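TATA-binding protein (Sulfolobus acidocaldarius, PDB 1MP9) probably binds the TATA-box promoter element near the transcription start site as a general factor that activates archaeal genes transcribed by RNA polymerase. Local coordinates at residues D5-V13 with S112-N120; F52-I63 with A83-L91. One frame throughout, in Å; residues are numbered along the deposited sequence.

Interaction 1: residues D5-V13 with S112-N120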
loop_
_atom_site.group_PDB
_atom_site.type_symbol
_atom_site.label_atom_id
_atom_site.label_comp_id
_atom_site.label_asym_id
_atom_site.label_seq_id
_atom_site.Cartn_x
_atom_site.Cartn_y
_atom_site.Cartn_z
ATOM N N ASP A 5 19.017 21.757 -16.068
ATOM C CA ASP A 5 17.876 22.562 -15.508
ATOM C C ASP A 5 17.170 21.870 -14.322
ATOM O O ASP A 5 17.058 20.652 -14.275
ATOM C CB ASP A 5 16.857 22.852 -16.597
ATOM C CG ASP A 5 16.908 24.303 -17.076
ATOM O OD1 ASP A 5 17.582 25.132 -16.415
ATOM O OD2 ASP A 5 16.258 24.617 -18.108
ATOM N N GLU A 6 16.686 22.655 -13.376
ATOM C CA GLU A 6 16.035 22.089 -12.208
ATOM C C GLU A 6 14.554 21.815 -12.419
ATOM O O GLU A 6 13.846 22.612 -13.008
ATOM C CB GLU A 6 16.261 23.012 -11.008
ATOM C CG GLU A 6 17.745 23.155 -10.724
ATOM C CD GLU A 6 18.077 24.312 -9.814
ATOM O OE1 GLU A 6 17.576 25.441 -10.068
ATOM O OE2 GLU A 6 18.857 24.092 -8.852
ATOM N N ILE A 7 14.103 20.663 -11.945
ATOM C CA ILE A 7 12.708 20.295 -12.095
ATOM C C ILE A 7 11.924 20.993 -11.020
ATOM O O ILE A 7 12.113 20.722 -9.849
ATOM C CB ILE A 7 12.531 18.797 -11.961
ATOM C CG1 ILE A 7 13.357 18.117 -13.044
ATOM C CG2 ILE A 7 11.055 18.416 -12.102
ATOM C CD1 ILE A 7 13.482 16.617 -12.857
ATOM N N PRO A 8 11.018 21.899 -11.408
ATOM C CA PRO A 8 10.222 22.624 -10.429
ATOM C C PRO A 8 9.169 21.742 -9.781
ATOM O O PRO A 8 8.694 20.795 -10.374
ATOM C CB PRO A 8 9.603 23.737 -11.266
ATOM C CG PRO A 8 9.277 22.993 -12.527
ATOM C CD PRO A 8 10.529 22.159 -12.773
ATOM N N TYR A 9 8.818 22.077 -8.550
ATOM C CA TYR A 9 7.795 21.358 -7.804
ATOM C C TYR A 9 6.448 21.888 -8.310
ATOM O O TYR A 9 6.138 23.059 -8.157
ATOM C CB TYR A 9 7.949 21.625 -6.296
ATOM C CG TYR A 9 6.955 20.866 -5.443
ATOM C CD1 TYR A 9 7.161 19.531 -5.107
ATOM C CD2 TYR A 9 5.774 21.476 -5.017
ATOM C CE1 TYR A 9 6.214 18.820 -4.362
ATOM C CE2 TYR A 9 4.825 20.782 -4.273
ATOM C CZ TYR A 9 5.051 19.458 -3.948
ATOM O OH TYR A 9 4.110 18.774 -3.211
ATOM N N LYS A 10 5.653 21.019 -8.918
ATOM C CA LYS A 10 4.362 21.430 -9.456
ATOM C C LYS A 10 3.285 20.458 -9.012
ATOM O O LYS A 10 2.214 20.382 -9.619
ATOM C CB LYS A 10 4.420 21.449 -10.993
ATOM C CG LYS A 10 5.445 22.434 -11.600
ATOM C CD LYS A 10 4.975 23.876 -11.483
ATOM C CE LYS A 10 3.639 24.078 -12.191
ATOM N NZ LYS A 10 3.061 25.433 -11.925
ATOM N N ALA A 11 3.564 19.702 -7.956
ATOM C CA ALA A 11 2.587 18.716 -7.488
ATOM C C ALA A 11 1.351 19.366 -6.908
ATOM O O ALA A 11 1.439 20.377 -6.220
ATOM C CB ALA A 11 3.223 17.803 -6.459
ATOM N N VAL A 12 0.199 18.783 -7.215
ATOM C CA VAL A 12 -1.094 19.258 -6.749
ATOM C C VAL A 12 -1.732 18.150 -5.917
ATOM O O VAL A 12 -1.847 16.992 -6.367
ATOM C CB VAL A 12 -2.011 19.605 -7.938
ATOM C CG1 VAL A 12 -3.416 19.989 -7.432
ATOM C CG2 VAL A 12 -1.378 20.773 -8.745
ATOM N N VAL A 13 -2.128 18.514 -4.698
ATOM C CA VAL A 13 -2.725 17.583 -3.765
ATOM C C VAL A 13 -4.234 17.801 -3.689
ATOM O O VAL A 13 -4.685 18.936 -3.637
ATOM C CB VAL A 13 -2.134 17.773 -2.329
ATOM C CG1 VAL A 13 -2.884 16.858 -1.325
ATOM C CG2 VAL A 13 -0.620 17.451 -2.325
ATOM N N SER A 112 -5.232 12.328 -3.166
ATOM C CA SER A 112 -4.578 11.981 -4.414
ATOM C C SER A 112 -3.626 13.149 -4.693
ATOM O O SER A 112 -3.698 14.215 -4.038
ATOM C CB SER A 112 -5.565 11.839 -5.574
ATOM O OG SER A 112 -6.310 13.028 -5.766
ATOM N N ALA A 113 -2.686 12.916 -5.608
ATOM C CA ALA A 113 -1.769 13.954 -6.015
ATOM C C ALA A 113 -1.394 13.740 -7.455
ATOM O O ALA A 113 -1.482 12.618 -7.983
ATOM C CB ALA A 113 -0.512 13.952 -5.167
ATOM N N ASN A 114 -0.993 14.837 -8.088
ATOM C CA ASN A 114 -0.506 14.810 -9.455
ATOM C C ASN A 114 0.864 15.434 -9.370
ATOM O O ASN A 114 0.972 16.641 -9.101
ATOM C CB ASN A 114 -1.340 15.685 -10.363
ATOM C CG ASN A 114 -1.988 14.912 -11.454
ATOM O OD1 ASN A 114 -2.872 14.057 -11.201
ATOM N ND2 ASN A 114 -1.567 15.185 -12.699
ATOM N N LEU A 115 1.904 14.648 -9.623
ATOM C CA LEU A 115 3.266 15.182 -9.558
ATOM C C LEU A 115 3.592 15.955 -10.824
ATOM O O LEU A 115 4.524 16.725 -10.834
ATOM C CB LEU A 115 4.293 14.064 -9.404
ATOM C CG LEU A 115 4.225 13.260 -8.107
ATOM C CD1 LEU A 115 5.275 12.143 -8.164
ATOM C CD2 LEU A 115 4.488 14.164 -6.922
ATOM N N HIS A 116 2.827 15.734 -11.889
ATOM C CA HIS A 116 3.061 16.449 -13.158
ATOM C C HIS A 116 4.391 16.184 -13.818
ATOM O O HIS A 116 5.006 17.063 -14.436
ATOM C CB HIS A 116 2.857 17.949 -12.968
ATOM C CG HIS A 116 1.418 18.333 -12.912
ATOM N ND1 HIS A 116 0.643 18.440 -14.044
ATOM C CD2 HIS A 116 0.580 18.510 -11.863
ATOM C CE1 HIS A 116 -0.614 18.663 -13.698
ATOM N NE2 HIS A 116 -0.680 18.707 -12.378
ATOM N N VAL A 117 4.843 14.947 -13.673
ATOM C CA VAL A 117 6.070 14.490 -14.293
ATOM C C VAL A 117 5.810 13.026 -14.488
ATOM O O VAL A 117 4.973 12.467 -13.802
ATOM C CB VAL A 117 7.299 14.590 -13.339
ATOM C CG1 VAL A 117 7.543 16.005 -12.982
ATOM C CG2 VAL A 117 7.057 13.699 -12.064
ATOM N N ILE A 118 6.527 12.405 -15.407
ATOM C CA ILE A 118 6.408 10.979 -15.604
ATOM C C ILE A 118 7.390 10.323 -14.621
ATOM O O ILE A 118 8.480 10.832 -14.422
ATOM C CB ILE A 118 6.789 10.597 -17.060
ATOM C CG1 ILE A 118 5.581 10.880 -17.971
ATOM C CG2 ILE A 118 7.226 9.136 -17.165
ATOM C CD1 ILE A 118 5.851 10.571 -19.478
ATOM N N VAL A 119 6.998 9.201 -14.021
ATOM C CA VAL A 119 7.865 8.511 -13.070
ATOM C C VAL A 119 8.397 7.220 -13.660
ATOM O O VAL A 119 7.639 6.424 -14.185
ATOM C CB VAL A 119 7.082 8.197 -11.759
ATOM C CG1 VAL A 119 8.041 7.630 -10.665
ATOM C CG2 VAL A 119 6.407 9.498 -11.268
ATOM N N ASN A 120 9.707 7.017 -13.613
ATOM C CA ASN A 120 10.246 5.767 -14.121
ATOM C C ASN A 120 10.150 4.778 -12.936
ATOM O O ASN A 120 11.025 4.752 -12.064
ATOM C CB ASN A 120 11.716 5.952 -14.575
ATOM C CG ASN A 120 12.295 4.693 -15.228
ATOM O OD1 ASN A 120 11.830 3.606 -14.986
ATOM N ND2 ASN A 120 13.313 4.855 -16.047
HETATM O O HOH W 1 6.136 18.323 -9.390
#
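V12 and N114 exchange two backbone hydrogen bonds, which makes them an antiparallel hydrogen-bonded pair. V12 N donates to N114 O at 3.0 Å, and N114 N returns a bond to V12 O at 2.9 Å. Each carbonyl also receives a CA-H...O contact: A11 CA approaches N114 O to 3.1 Å, and A113 CA lies equally near V12 O. V13 and A113 form the next, non-hydrogen-bonded pair. Where the pairing ends, a water takes over, accepting from K10 N and donating to L115 O at 2.7 Å. With CG anti to its carbonyl carbon (chi1 -77°), H116 sets its imidazole obliquely beside K10 O, CD2 at 3.3 Å, while ND1 is hydrogen-bonded to the carboxylate of E192; N114 ND2 lies over one face of this ring, offset toward the rim. Apolar contacts are sparse: A11 CB meets L115 CD2 at 3.9 Å, and I7 CG2 faces V117 CG1. The pairing joins the start of strand 12-23 to the end of strand 103-114, next to strand 159-165, where A113 shares a backbone hydrogen bond with M160. Helix 168-184 receives I7, Y9 and V13, with the Y9 and F179 rings edge-to-face, and V188 of strand 188-189 touches I7 and V117.

Interaction 2: residues F52-I63 with A83-L91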
loop_
_atom_site.group_PDB
_atom_site.type_symbol
_atom_site.label_atom_id
_atom_site.label_comp_id
_atom_site.label_asym_id
_atom_site.label_seq_id
_atom_site.Cartn_x
_atom_site.Cartn_y
_atom_site.Cartn_z
ATOM N N PHE A 52 -26.490 6.241 9.011
ATOM C CA PHE A 52 -27.155 7.524 8.843
ATOM C C PHE A 52 -26.534 8.176 7.614
ATOM O O PHE A 52 -25.361 8.481 7.606
ATOM C CB PHE A 52 -26.898 8.361 10.095
ATOM C CG PHE A 52 -27.573 9.701 10.095
ATOM C CD1 PHE A 52 -28.593 9.978 11.000
ATOM C CD2 PHE A 52 -27.193 10.694 9.185
ATOM C CE1 PHE A 52 -29.224 11.216 11.003
ATOM C CE2 PHE A 52 -27.824 11.941 9.183
ATOM C CZ PHE A 52 -28.835 12.201 10.088
ATOM N N ARG A 53 -27.318 8.383 6.564
ATOM C CA ARG A 53 -26.776 8.975 5.346
ATOM C C ARG A 53 -27.262 10.388 5.133
ATOM O O ARG A 53 -28.446 10.685 5.309
ATOM C CB ARG A 53 -27.153 8.132 4.117
ATOM C CG ARG A 53 -26.584 6.725 4.111
ATOM C CD ARG A 53 -27.055 5.937 2.888
ATOM N NE ARG A 53 -26.303 4.696 2.711
ATOM C CZ ARG A 53 -26.684 3.501 3.160
ATOM N NH1 ARG A 53 -27.826 3.360 3.825
ATOM N NH2 ARG A 53 -25.915 2.443 2.941
ATOM N N LEU A 54 -26.337 11.274 4.786
ATOM C CA LEU A 54 -26.692 12.652 4.504
ATOM C C LEU A 54 -26.491 12.824 3.014
ATOM O O LEU A 54 -25.630 12.178 2.406
ATOM C CB LEU A 54 -25.799 13.617 5.265
ATOM C CG LEU A 54 -26.257 13.854 6.699
ATOM C CD1 LEU A 54 -25.265 14.721 7.449
ATOM C CD2 LEU A 54 -27.613 14.518 6.653
ATOM N N GLU A 55 -27.299 13.679 2.415
ATOM C CA GLU A 55 -27.175 13.901 0.992
ATOM C C GLU A 55 -26.629 15.296 0.776
ATOM O O GLU A 55 -26.875 16.191 1.580
ATOM C CB GLU A 55 -28.534 13.747 0.324
ATOM C CG GLU A 55 -28.415 13.322 -1.107
ATOM C CD GLU A 55 -27.429 12.187 -1.269
ATOM O OE1 GLU A 55 -27.580 11.161 -0.569
ATOM O OE2 GLU A 55 -26.501 12.322 -2.096
ATOM N N SER A 56 -25.865 15.461 -0.294
ATOM C CA SER A 56 -25.265 16.751 -0.643
ATOM C C SER A 56 -24.937 17.645 0.560
ATOM O O SER A 56 -25.790 18.401 1.034
ATOM C CB SER A 56 -26.198 17.519 -1.579
ATOM O OG SER A 56 -27.353 17.944 -0.877
ATOM N N PRO A 57 -23.692 17.576 1.055
ATOM C CA PRO A 57 -22.681 16.685 0.483
ATOM C C PRO A 57 -22.969 15.238 0.889
ATOM O O PRO A 57 -23.656 14.985 1.880
ATOM C CB PRO A 57 -21.378 17.232 1.059
ATOM C CG PRO A 57 -21.789 17.751 2.397
ATOM C CD PRO A 57 -23.126 18.409 2.133
ATOM N N LYS A 58 -22.469 14.301 0.094
ATOM C CA LYS A 58 -22.674 12.893 0.355
ATOM C C LYS A 58 -21.822 12.515 1.565
ATOM O O LYS A 58 -20.589 12.533 1.513
ATOM C CB LYS A 58 -22.277 12.066 -0.874
ATOM C CG LYS A 58 -22.599 10.571 -0.793
ATOM C CD LYS A 58 -22.265 9.863 -2.113
ATOM C CE LYS A 58 -23.228 10.277 -3.238
ATOM N NZ LYS A 58 -22.704 9.972 -4.614
ATOM N N ILE A 59 -22.484 12.205 2.666
ATOM C CA ILE A 59 -21.777 11.823 3.878
ATOM C C ILE A 59 -22.446 10.618 4.503
ATOM O O ILE A 59 -23.675 10.513 4.467
ATOM C CB ILE A 59 -21.816 12.942 4.931
ATOM C CG1 ILE A 59 -21.183 14.213 4.373
ATOM C CG2 ILE A 59 -21.064 12.498 6.182
ATOM C CD1 ILE A 59 -19.695 14.102 4.181
ATOM N N THR A 60 -21.650 9.696 5.041
ATOM C CA THR A 60 -22.244 8.563 5.718
ATOM C C THR A 60 -21.756 8.555 7.145
ATOM O O THR A 60 -20.587 8.803 7.430
ATOM C CB THR A 60 -21.924 7.228 5.054
ATOM O OG1 THR A 60 -22.547 7.194 3.766
ATOM C CG2 THR A 60 -22.492 6.042 5.893
ATOM N N SER A 61 -22.684 8.304 8.054
ATOM C CA SER A 61 -22.340 8.245 9.462
ATOM C C SER A 61 -22.734 6.872 9.960
ATOM O O SER A 61 -23.852 6.416 9.717
ATOM C CB SER A 61 -23.109 9.319 10.230
ATOM O OG SER A 61 -22.679 9.346 11.582
ATOM N N LEU A 62 -21.810 6.189 10.616
ATOM C CA LEU A 62 -22.103 4.858 11.170
ATOM C C LEU A 62 -22.116 5.080 12.676
ATOM O O LEU A 62 -21.102 5.516 13.242
ATOM C CB LEU A 62 -21.004 3.862 10.785
ATOM C CG LEU A 62 -20.714 3.822 9.278
ATOM C CD1 LEU A 62 -19.543 2.924 9.002
ATOM C CD2 LEU A 62 -21.959 3.299 8.522
ATOM N N ILE A 63 -23.256 4.771 13.307
ATOM C CA ILE A 63 -23.443 5.000 14.733
ATOM C C ILE A 63 -23.485 3.698 15.527
ATOM O O ILE A 63 -24.341 2.840 15.313
ATOM C CB ILE A 63 -24.740 5.844 14.953
ATOM C CG1 ILE A 63 -24.608 7.165 14.192
ATOM C CG2 ILE A 63 -24.948 6.172 16.435
ATOM C CD1 ILE A 63 -25.907 7.979 14.108
ATOM N N ALA A 83 -20.815 18.643 8.547
ATOM C CA ALA A 83 -21.529 17.374 8.514
ATOM C C ALA A 83 -21.812 16.865 9.918
ATOM O O ALA A 83 -22.916 16.433 10.219
ATOM C CB ALA A 83 -20.702 16.338 7.742
ATOM N N VAL A 84 -20.819 16.933 10.792
ATOM C CA VAL A 84 -21.007 16.441 12.150
ATOM C C VAL A 84 -22.114 17.231 12.852
ATOM O O VAL A 84 -22.994 16.649 13.506
ATOM C CB VAL A 84 -19.717 16.556 12.956
ATOM C CG1 VAL A 84 -19.999 16.318 14.427
ATOM C CG2 VAL A 84 -18.713 15.515 12.471
ATOM N N LYS A 85 -22.054 18.551 12.718
ATOM C CA LYS A 85 -23.066 19.417 13.328
ATOM C C LYS A 85 -24.428 19.070 12.753
ATOM O O LYS A 85 -25.427 18.993 13.468
ATOM C CB LYS A 85 -22.762 20.890 13.050
ATOM C CG LYS A 85 -21.553 21.419 13.785
ATOM C CD LYS A 85 -21.426 22.938 13.592
ATOM C CE LYS A 85 -20.184 23.505 14.318
ATOM N NZ LYS A 85 -20.081 25.025 14.264
ATOM N N ARG A 86 -24.471 18.848 11.449
ATOM C CA ARG A 86 -25.737 18.516 10.825
ATOM C C ARG A 86 -26.250 17.202 11.408
ATOM O O ARG A 86 -27.418 17.098 11.792
ATOM C CB ARG A 86 -25.566 18.404 9.309
ATOM C CG ARG A 86 -26.877 18.317 8.574
ATOM C CD ARG A 86 -26.711 18.199 7.057
ATOM N NE ARG A 86 -28.033 18.119 6.429
ATOM C CZ ARG A 86 -28.265 17.746 5.174
ATOM N NH1 ARG A 86 -27.262 17.405 4.366
ATOM N NH2 ARG A 86 -29.518 17.698 4.737
ATOM N N ILE A 87 -25.372 16.207 11.517
ATOM C CA ILE A 87 -25.795 14.916 12.052
ATOM C C ILE A 87 -26.295 15.048 13.488
ATOM O O ILE A 87 -27.383 14.573 13.828
ATOM C CB ILE A 87 -24.643 13.880 12.016
ATOM C CG1 ILE A 87 -24.280 13.561 10.566
ATOM C CG2 ILE A 87 -25.048 12.606 12.750
ATOM C CD1 ILE A 87 -22.920 12.870 10.394
ATOM N N ILE A 88 -25.497 15.699 14.325
ATOM C CA ILE A 88 -25.853 15.866 15.725
ATOM C C ILE A 88 -27.174 16.610 15.886
ATOM O O ILE A 88 -27.996 16.238 16.716
ATOM C CB ILE A 88 -24.723 16.595 16.498
ATOM C CG1 ILE A 88 -23.494 15.679 16.583
ATOM C CG2 ILE A 88 -25.190 16.947 17.912
ATOM C CD1 ILE A 88 -22.238 16.339 17.149
ATOM N N LYS A 89 -27.390 17.639 15.073
ATOM C CA LYS A 89 -28.632 18.407 15.151
ATOM C C LYS A 89 -29.822 17.452 14.988
ATOM O O LYS A 89 -30.765 17.461 15.791
ATOM C CB LYS A 89 -28.670 19.485 14.060
ATOM C CG LYS A 89 -29.760 20.545 14.267
ATOM C CD LYS A 89 -29.723 21.672 13.219
ATOM C CE LYS A 89 -30.714 22.793 13.588
ATOM N NZ LYS A 89 -30.737 23.992 12.675
ATOM N N THR A 90 -29.758 16.609 13.963
ATOM C CA THR A 90 -30.842 15.652 13.704
ATOM C C THR A 90 -31.038 14.651 14.837
ATOM O O THR A 90 -32.156 14.473 15.336
ATOM C CB THR A 90 -30.600 14.874 12.417
ATOM O OG1 THR A 90 -30.408 15.794 11.349
ATOM C CG2 THR A 90 -31.798 13.990 12.084
ATOM N N LEU A 91 -29.964 13.983 15.242
ATOM C CA LEU A 91 -30.085 13.030 16.329
ATOM C C LEU A 91 -30.775 13.725 17.504
ATOM O O LEU A 91 -31.599 13.123 18.202
ATOM C CB LEU A 91 -28.715 12.520 16.759
ATOM C CG LEU A 91 -27.949 11.831 15.638
ATOM C CD1 LEU A 91 -26.662 11.276 16.200
ATOM C CD2 LEU A 91 -28.815 10.731 15.010
HETATM O O HOH W 2 -29.999 15.182 3.280
#
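This is a buried helix-on-sheet contact in the first repeat of the TBP fold: the 83-91 part of helix 77-93 lies across the hairpin of strands 50-54 and 59-63 at one end of the long antiparallel sheet. The axes of the short segments 59-63 and 83-91 approach to 10.1 Å at 54°, a spacing filled by side chains from both sides. I87 sits between the strands' residues, its CG1 pressed to 3.5 Å from L54 CD1, tighter than usual van der Waals contact, and its CD1 against S61 CB at 3.6 Å. With F52 CG anti to the backbone N (chi1 -178°), the ring lies against T90 and L91; T90 CG2 meets the ring edge in plane, 3.9 Å from CE1, while I87 and L91 approach obliquely. Cutting F52 back to alanine removes the ring, and T90 CG2 and L91 CD2 would probably lose their partner, with a gap beside I87. Further along, the CD1 methyls of I63 and L91 meet tip to tip, and at the other end I59 CG1 packs on A83 CB. L54 CD2 rests over one face of the R86 guanidinium, toward its rim, 3.6 Å from R86 CZ. R86 NH1 donates to E55 O at 3.1 Å, only 5° out of the guanidinium plane, and a water links R86 NH2, weakly, to E55 N. The chemistry is therefore divided: mainly aliphatic and aromatic groups fill the interior, with T90 OG1 satisfied by R86 O, while at the exposed margin R86 spends an edge N-H on the turn's backbone.

Interactions 1 and 2 lie on opposite sides of the chain's centre, their own centres 36 Å apart and their nearest atoms about 16 Å apart, so they do not touch. Both nevertheless belong to one antiparallel sheet. Interaction 1 pairs its two central strands, 12-23 and 103-114; interaction 2 packs a helix on strands 50-54 and 59-63, at one end of the sheet and within the first repeat. Helix 77-93 is followed in the chain by strand 103-114, connecting the two. In this family the sheet's concave face, away from the long helices, binds DNA; the helix in interaction 2 covers the other, convex face.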